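Local coordinates for cobalamin biosynthesis protein CobN (Mycobacterium tuberculosis, PDB 7C6O) that probably serves as the large catalytic subunit of cobaltochelatase, which inserts cobalt into the corrin ring during cobalamin biosynthesis at the expense of ATP, at residues T804-E807 / I808-L812; Q653-T656 / L657-A661; G735-A739 / L740-E744; S291-D294 / Q295-N299. All coordinates share one frame; numbering follows the deposited sequence. Where two conformers were deposited one is given.

Contact 1: residues T804-E807 / I808-L812; sequences TATE and IEQVL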
# COMPACT_ATOMS: atom_id res chain seq x y z
N THR A 804 1.34 -18.14 -12.28
CA THR A 804 2.63 -17.46 -12.25
C THR A 804 3.30 -17.45 -13.62
O THR A 804 4.01 -16.49 -13.95
CB THR A 804 3.54 -18.14 -11.21
OG1 THR A 804 2.99 -17.94 -9.90
CG2 THR A 804 4.95 -17.57 -11.25
N ALA A 805 3.07 -18.48 -14.43
CA ALA A 805 3.68 -18.53 -15.76
C ALA A 805 3.15 -17.47 -16.71
O ALA A 805 3.68 -17.34 -17.82
CB ALA A 805 3.47 -19.92 -16.37
N THR A 806 2.13 -16.70 -16.32
CA THR A 806 1.57 -15.65 -17.16
C THR A 806 2.10 -14.26 -16.80
O THR A 806 1.65 -13.28 -17.40
CB THR A 806 0.04 -15.63 -17.07
OG1 THR A 806 -0.37 -15.06 -15.82
CG2 THR A 806 -0.52 -17.04 -17.18
N GLU A 807 3.03 -14.16 -15.85
CA GLU A 807 3.46 -12.85 -15.36
C GLU A 807 4.08 -12.01 -16.47
O GLU A 807 3.78 -10.81 -16.60
CB GLU A 807 4.45 -13.03 -14.21
CG GLU A 807 3.82 -13.45 -12.90
CD GLU A 807 4.84 -13.93 -11.89
OE1 GLU A 807 6.05 -13.96 -12.22
OE2 GLU A 807 4.44 -14.28 -10.76
N ILE A 808 4.96 -12.61 -17.28
CA ILE A 808 5.59 -11.86 -18.35
C ILE A 808 4.58 -11.58 -19.47
O ILE A 808 4.58 -10.50 -20.07
CB ILE A 808 6.83 -12.60 -18.87
CG1 ILE A 808 7.95 -12.53 -17.83
CG2 ILE A 808 7.30 -12.03 -20.19
CD1 ILE A 808 9.23 -13.22 -18.25
N GLU A 809 3.69 -12.54 -19.73
CA GLU A 809 2.64 -12.30 -20.72
C GLU A 809 1.78 -11.10 -20.32
O GLU A 809 1.36 -10.32 -21.18
CB GLU A 809 1.77 -13.55 -20.88
CG GLU A 809 0.75 -13.45 -22.00
CD GLU A 809 1.36 -13.01 -23.32
OE1 GLU A 809 0.93 -11.98 -23.86
OE2 GLU A 809 2.29 -13.69 -23.80
N GLN A 810 1.51 -10.94 -19.02
CA GLN A 810 0.68 -9.82 -18.59
C GLN A 810 1.43 -8.49 -18.69
O GLN A 810 0.80 -7.45 -18.91
CB GLN A 810 0.18 -10.05 -17.16
CG GLN A 810 -0.91 -11.10 -17.05
CD GLN A 810 -2.23 -10.67 -17.68
OE1 GLN A 810 -2.44 -9.49 -17.97
NE2 GLN A 810 -3.13 -11.63 -17.89
N VAL A 811 2.76 -8.50 -18.53
CA VAL A 811 3.53 -7.29 -18.81
C VAL A 811 3.42 -6.93 -20.28
O VAL A 811 3.26 -5.75 -20.64
CB VAL A 811 5.00 -7.48 -18.39
CG1 VAL A 811 5.85 -6.31 -18.87
CG2 VAL A 811 5.11 -7.64 -16.88
N LEU A 812 3.48 -7.93 -21.17
CA LEU A 812 3.31 -7.67 -22.59
C LEU A 812 1.91 -7.18 -22.91
O LEU A 812 1.73 -6.29 -23.75
CB LEU A 812 3.64 -8.93 -23.39
CG LEU A 812 5.09 -9.43 -23.30
CD1 LEU A 812 5.30 -10.68 -24.13
CD2 LEU A 812 6.05 -8.33 -23.72
O HOH W 1 4.69 -15.05 -18.78
O HOH W 2 -2.92 -13.79 -15.83
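Thr806 and Glu807 hand the backbone over from a short 3-10 segment to an alpha helix, their carbonyls accepting the first bonds from residues 808-812. Gln810 N reaches Thr806 O at 2.8 Å and makes only a weak bond to Glu807 O. Val811 N continues the alpha pattern, 3.2 Å from Glu807 O. One step earlier a water takes over: it donates to Ala805 O (2.7 Å) and accepts from Glu809 N (2.9 Å), filling in where a direct bond would otherwise close the turn.

On the outer side of this turn, Thr806 and Gln810 run alongside each other. The threonine holds OG1 in the crowded position between backbone N and carbonyl carbon (chi1 75°), where it also bonds to Gly803 O. A second water donates to Thr806 OG1 (2.8 Å) and accepts from Gln810 NE2 (3.0 Å), while Gln810 OE1 turns to Arg813. The buried carboxylate of Glu807 extends away from the turn, its two oxygens shared among Thr838, Leu613, His702 and Gly705; Glu809 instead pairs with Arg405. Ile808 and Val811 lie against helix 391-405, and Val811 also meets strand 608-612. The whole is a water-assisted 3-10 to alpha transition, the first turn of helix 807-815, packed between helix 391-405 and strand 608-612.

Contact 2: residues Q653-T656 / L657-A661; sequences QIWT and LIRAA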
# COMPACT_ATOMS: atom_id res chain seq x y z
N GLN A 653 27.55 -32.80 28.49
CA GLN A 653 27.78 -32.74 27.05
C GLN A 653 26.95 -31.64 26.40
O GLN A 653 27.44 -30.90 25.54
CB GLN A 653 27.46 -34.08 26.40
CG GLN A 653 28.43 -35.20 26.70
CD GLN A 653 28.10 -36.46 25.92
OE1 GLN A 653 28.07 -36.45 24.69
NE2 GLN A 653 27.82 -37.54 26.63
N ILE A 654 25.68 -31.53 26.80
CA ILE A 654 24.80 -30.53 26.21
C ILE A 654 25.25 -29.13 26.60
O ILE A 654 25.27 -28.21 25.77
CB ILE A 654 23.34 -30.80 26.62
CG1 ILE A 654 22.83 -32.08 25.95
CG2 ILE A 654 22.44 -29.61 26.28
CD1 ILE A 654 21.45 -32.51 26.41
N TRP A 655 25.62 -28.94 27.87
CA TRP A 655 26.05 -27.61 28.32
C TRP A 655 27.36 -27.22 27.65
O TRP A 655 27.54 -26.05 27.27
CB TRP A 655 26.19 -27.58 29.84
CG TRP A 655 26.45 -26.20 30.34
CD1 TRP A 655 27.57 -25.74 30.97
CD2 TRP A 655 25.57 -25.07 30.22
NE1 TRP A 655 27.44 -24.41 31.26
CE2 TRP A 655 26.22 -23.97 30.81
CE3 TRP A 655 24.30 -24.89 29.68
CZ2 TRP A 655 25.64 -22.71 30.88
CZ3 TRP A 655 23.72 -23.63 29.75
CH2 TRP A 655 24.39 -22.56 30.34
N THR A 656 28.28 -28.17 27.50
CA THR A 656 29.52 -27.90 26.78
C THR A 656 29.24 -27.44 25.35
O THR A 656 29.82 -26.46 24.87
CB THR A 656 30.41 -29.15 26.78
OG1 THR A 656 30.92 -29.37 28.10
CG2 THR A 656 31.56 -29.00 25.79
N LEU A 657 28.32 -28.13 24.66
CA LEU A 657 27.98 -27.75 23.30
C LEU A 657 27.33 -26.37 23.26
O LEU A 657 27.69 -25.53 22.43
CB LEU A 657 27.06 -28.80 22.67
CG LEU A 657 26.52 -28.46 21.28
CD1 LEU A 657 27.66 -28.15 20.30
CD2 LEU A 657 25.67 -29.60 20.75
N ILE A 658 26.37 -26.13 24.15
CA ILE A 658 25.67 -24.84 24.19
C ILE A 658 26.66 -23.70 24.41
O ILE A 658 26.62 -22.68 23.72
CB ILE A 658 24.58 -24.85 25.28
CG1 ILE A 658 23.39 -25.70 24.83
CG2 ILE A 658 24.13 -23.44 25.62
CD1 ILE A 658 22.31 -25.87 25.89
N ARG A 659 27.59 -23.88 25.35
CA ARG A 659 28.58 -22.84 25.62
C ARG A 659 29.55 -22.69 24.45
O ARG A 659 29.86 -21.56 24.04
CB ARG A 659 29.34 -23.15 26.91
CG ARG A 659 28.52 -22.97 28.18
CD ARG A 659 28.43 -21.51 28.57
NE ARG A 659 29.68 -21.03 29.15
CZ ARG A 659 29.95 -19.75 29.39
NH1 ARG A 659 29.06 -18.81 29.09
NH2 ARG A 659 31.12 -19.40 29.91
N ALA A 660 30.03 -23.80 23.90
CA ALA A 660 31.02 -23.74 22.84
C ALA A 660 30.46 -23.09 21.58
O ALA A 660 31.17 -22.37 20.87
CB ALA A 660 31.55 -25.14 22.53
N ALA A 661 29.18 -23.33 21.28
CA ALA A 661 28.54 -22.78 20.09
C ALA A 661 27.90 -21.42 20.32
O ALA A 661 27.27 -20.89 19.40
CB ALA A 661 27.49 -23.76 19.57
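Gln653 meets Leu657 through the backbone: Leu657 N donates to Gln653 O at 3.0 Å, and CB of the leucine rests against the same oxygen. Ile654 repeats the step with Ile658, whose N lies 2.9 Å from Ile654 O. Here the side chains join in, CG2 of Ile654 touching CD1 of Ile658 at 3.8 Å as the two chains pass at a slant. Both are buried, and Ile654 reaches on to Leu632 of helix 624-642 and Leu682 of helix 675-694. The arrangement is thus the i to i+4 pattern of an alpha helix near its C-terminal end, with one apolar flank turned to neighbouring helices.

Trp655 pairs with Arg659 through both backbone and side chain, Arg659 N donating to Trp655 O at 2.9 Å. Its CG is anti to the backbone N (chi1 -172°), which brings the indole alongside the next turn, where Arg659 comes over one face. CG of Arg659 makes a CH-pi contact 3.8 Å from the centroid of the five-membered ring of Trp655, and Arg659 CD runs on past the rim, 3.8 Å from CZ2 of Trp655. Bends at chi2 and chi3 turn the guanidinium until its plane is within 9° of the indole, and NH1 then pairs with Asp664. Arg672 adds a cation-pi contact to Trp655.

Thr656 turns OG1 back to Gln652 O, while its own carbonyl accepts Ala660 N at 2.8 Å and is grazed by the methyl of Ala660.

Contact 3: residues G735-A739 / L740-E744; sequences GLRQA and LGLAE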
# COMPACT_ATOMS: atom_id res chain seq x y z
N GLY A 735 -4.89 -26.52 8.46
CA GLY A 735 -3.53 -26.79 8.05
C GLY A 735 -3.31 -28.28 7.84
O GLY A 735 -3.96 -29.12 8.46
N LEU A 736 -2.38 -28.61 6.95
CA LEU A 736 -2.11 -30.01 6.64
C LEU A 736 -1.63 -30.76 7.87
O LEU A 736 -2.09 -31.87 8.15
CB LEU A 736 -1.09 -30.11 5.51
CG LEU A 736 -1.26 -31.22 4.46
CD1 LEU A 736 0.10 -31.62 3.93
CD2 LEU A 736 -2.02 -32.43 4.98
N ARG A 737 -0.70 -30.17 8.62
CA ARG A 737 -0.19 -30.84 9.81
C ARG A 737 -1.21 -30.79 10.95
O ARG A 737 -1.19 -31.67 11.82
CB ARG A 737 1.14 -30.22 10.24
CG ARG A 737 2.17 -30.19 9.11
CD ARG A 737 3.57 -29.87 9.60
NE ARG A 737 3.62 -28.65 10.42
CZ ARG A 737 4.74 -28.02 10.74
NH1 ARG A 737 5.92 -28.46 10.30
NH2 ARG A 737 4.70 -26.93 11.49
N GLN A 738 -2.10 -29.80 10.95
CA GLN A 738 -3.22 -29.80 11.88
C GLN A 738 -4.14 -30.99 11.62
O GLN A 738 -4.50 -31.73 12.54
CB GLN A 738 -4.01 -28.50 11.77
CG GLN A 738 -3.45 -27.34 12.57
CD GLN A 738 -4.26 -26.08 12.41
OE1 GLN A 738 -5.03 -25.94 11.45
NE2 GLN A 738 -4.11 -25.14 13.35
N ALA A 739 -4.52 -31.20 10.35
CA ALA A 739 -5.33 -32.35 9.99
C ALA A 739 -4.62 -33.66 10.28
O ALA A 739 -5.28 -34.70 10.39
CB ALA A 739 -5.72 -32.28 8.51
N LEU A 740 -3.30 -33.64 10.40
CA LEU A 740 -2.53 -34.83 10.73
C LEU A 740 -2.24 -34.96 12.22
O LEU A 740 -1.57 -35.92 12.62
CB LEU A 740 -1.21 -34.84 9.95
CG LEU A 740 -1.30 -35.09 8.45
CD1 LEU A 740 0.08 -35.09 7.82
CD2 LEU A 740 -2.03 -36.40 8.17
N GLY A 741 -2.71 -34.02 13.05
CA GLY A 741 -2.57 -34.18 14.49
C GLY A 741 -1.97 -33.02 15.25
O GLY A 741 -2.19 -32.90 16.46
N LEU A 742 -1.20 -32.16 14.58
CA LEU A 742 -0.51 -31.08 15.28
C LEU A 742 -1.48 -29.97 15.66
O LEU A 742 -2.47 -29.71 14.97
CB LEU A 742 0.62 -30.52 14.43
CG LEU A 742 1.93 -31.30 14.35
CD1 LEU A 742 2.98 -30.48 13.60
CD2 LEU A 742 2.43 -31.65 15.75
N ALA A 743 -1.17 -29.29 16.76
CA ALA A 743 -1.99 -28.15 17.19
C ALA A 743 -1.59 -26.87 16.46
O ALA A 743 -2.45 -26.03 16.17
CB ALA A 743 -1.87 -27.96 18.70
N GLU A 744 -0.30 -26.72 16.15
CA GLU A 744 0.26 -25.54 15.51
C GLU A 744 -0.02 -24.25 16.29
O GLU A 744 -0.06 -23.17 15.70
CB GLU A 744 -0.25 -25.39 14.06
CG GLU A 744 -0.04 -26.61 13.19
CD GLU A 744 1.33 -26.64 12.55
OE1 GLU A 744 2.29 -26.11 13.15
OE2 GLU A 744 1.45 -27.20 11.44
O HOH W 3 -0.58 -27.42 9.66
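Arg737 and Glu744 form the tight half of this turn. The arginine grips the carboxylate side-on: Arg737 NE donates to Glu744 OE2 at 2.8 Å and Arg737 NH2 to Glu744 OE1 at 3.0 Å, the two flat groups lying 28° apart. Leu742 CD1 covers one face of the guanidinium, 3.7 Å from Arg737 NE. A bend at Glu744 chi2 (-85°) folds the acid back over the turn, where a water also links its OE2 to Gln738 N. The remaining nitrogen, Arg737 NH1, pairs with Glu757 and Asp694, so three acids surround this buried arginine and probably keep it charged despite nearby Arg722. Gln738 still belongs to this packed part, its CG 3.5 Å from Glu744 CG and its OE1 accepting from Gly735 N.

Looseness is confined to the far end of that amide, where NE2 of Gln738 gives Ala743 O only a weak bond, and to Gly741 and Ala743, which are exposed.

The backbone closes with Leu742 N on Arg737 O (2.8 Å) and Gly741 N on Gln738 O (3.0 Å). With the positive phi of Gly741 (128°), these bonds define a Schellman motif at the end of the short, weakly bonded helix of about 736-739.

Contact 4: residues S291-D294 / Q295-N299; sequences SPRD and QWCAN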
# COMPACT_ATOMS: atom_id res chain seq x y z
N SER A 291 -14.69 17.91 -2.42
CA SER A 291 -14.15 18.99 -1.63
C SER A 291 -13.68 20.10 -2.56
O SER A 291 -13.38 19.84 -3.73
CB SER A 291 -12.98 18.50 -0.76
OG SER A 291 -12.08 17.71 -1.52
N PRO A 292 -13.64 21.34 -2.08
CA PRO A 292 -13.32 22.47 -2.98
C PRO A 292 -11.86 22.49 -3.38
O PRO A 292 -10.98 21.98 -2.69
CB PRO A 292 -13.69 23.70 -2.15
CG PRO A 292 -13.52 23.24 -0.73
CD PRO A 292 -13.95 21.80 -0.72
N ARG A 293 -11.60 23.12 -4.53
CA ARG A 293 -10.25 23.12 -5.09
C ARG A 293 -9.27 23.88 -4.20
O ARG A 293 -8.10 23.49 -4.11
CB ARG A 293 -10.25 23.71 -6.50
CG ARG A 293 -8.91 23.59 -7.21
CD ARG A 293 -8.94 24.24 -8.58
NE ARG A 293 -7.69 24.05 -9.31
CZ ARG A 293 -6.63 24.84 -9.19
NH1 ARG A 293 -6.66 25.88 -8.37
NH2 ARG A 293 -5.53 24.60 -9.90
N ASP A 294 -9.71 24.96 -3.55
CA ASP A 294 -8.79 25.73 -2.72
C ASP A 294 -8.22 24.89 -1.59
O ASP A 294 -7.05 25.03 -1.23
CB ASP A 294 -9.48 26.99 -2.19
CG ASP A 294 -10.54 26.70 -1.15
OD1 ASP A 294 -11.17 25.62 -1.22
OD2 ASP A 294 -10.76 27.55 -0.26
N GLN A 295 -9.04 24.00 -1.01
CA GLN A 295 -8.53 23.12 0.04
C GLN A 295 -7.58 22.08 -0.53
O GLN A 295 -6.63 21.67 0.15
CB GLN A 295 -9.69 22.42 0.76
CG GLN A 295 -10.58 23.36 1.56
CD GLN A 295 -11.71 22.63 2.26
OE1 GLN A 295 -11.71 21.40 2.34
NE2 GLN A 295 -12.68 23.38 2.77
N TRP A 296 -7.80 21.65 -1.77
CA TRP A 296 -6.89 20.72 -2.42
C TRP A 296 -5.53 21.37 -2.68
O TRP A 296 -4.49 20.75 -2.44
CB TRP A 296 -7.51 20.21 -3.72
CG TRP A 296 -6.63 19.33 -4.56
CD1 TRP A 296 -6.30 18.02 -4.31
CD2 TRP A 296 -6.00 19.67 -5.80
NE1 TRP A 296 -5.49 17.54 -5.32
CE2 TRP A 296 -5.29 18.53 -6.24
CE3 TRP A 296 -5.96 20.83 -6.58
CZ2 TRP A 296 -4.56 18.52 -7.43
CZ3 TRP A 296 -5.23 20.82 -7.75
CH2 TRP A 296 -4.54 19.67 -8.17
N CYS A 297 -5.53 22.62 -3.15
CA CYS A 297 -4.27 23.31 -3.40
C CYS A 297 -3.53 23.62 -2.10
O CYS A 297 -2.29 23.63 -2.09
CB CYS A 297 -4.53 24.61 -4.16
SG CYS A 297 -5.03 24.39 -5.87
N ALA A 298 -4.25 23.84 -1.01
CA ALA A 298 -3.63 24.35 0.21
C ALA A 298 -2.87 23.28 0.98
O ALA A 298 -1.85 23.58 1.60
CB ALA A 298 -4.70 24.97 1.12
N ASN A 299 -3.33 22.03 0.95
CA ASN A 299 -2.80 20.98 1.81
C ASN A 299 -2.06 19.93 1.00
O ASN A 299 -2.21 19.82 -0.22
CB ASN A 299 -3.92 20.31 2.61
CG ASN A 299 -4.84 21.31 3.28
OD1 ASN A 299 -6.06 21.22 3.16
ND2 ASN A 299 -4.25 22.28 3.97
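Over one face of the Arg293 guanidinium sits the sulfur of Cys297, 3.3 Å from NH1 of that arginine and displaced toward the rim of the group. CZ3 of Trp296 lies over the same face, farther off, with the indole and guanidinium planes 62° apart. NH2 of Arg293 also forms a salt bridge to Asp342. The arginine chain is extended as far as NE, with CG opposite the backbone N (chi1 -173°), before the guanidinium turns about the last bond; on the way CG passes CE3 of Trp296 at 4.1 Å, approaching the ring obliquely. The indole has further company: Lys567 makes a cation-pi contact with it, Phe328 meets it at about 40° between planes, and NE1 donates to Gly570 O.

Across the helix start, the Pro292 ring packs against the amide of Gln295, Pro292 CG lying 3.5 Å from Gln295 CD. Pro292 occupies the N-cap, and its carbonyl receives only weak bonds, from Gln295 N and Trp296 N, both at 3.3 Å. The first firm helical bond follows, Cys297 N to Arg293 O at 2.9 Å; Ala298 N on Asp294 O is weak again.

Glu330 accepts from Arg293 N at this helix start. The guanidinium beneath the Cys297 sulfur would probably stabilise a thiolate and so favour a slightly lower pKa, an effect that the pairing of Arg293 with Asp342 should temper.

Overall arrangement
Along the chain the order is contact 4, contact 2, contact 3, contact 1, and none touches another. Contacts 2 and 4 lie on opposite sides of the chain's centre, their centres about 67 Å apart. Contact 4 follows strand 283-289 and packs on strand 321-331 of the seven-stranded mixed sheet, whereas contact 1 leans on strand 608-612 of a different, eight-stranded one. Contacts 2 and 3, centres about 33 Å apart, are connected through helix 675-694, which packs on Ile654 and supplies Asp694 to Arg737. Helix 784-801 packs on contact 3 and then leads toward contact 1, about 35 Å away between centres. Shared helices thus tie together three of the four sites in this large subunit.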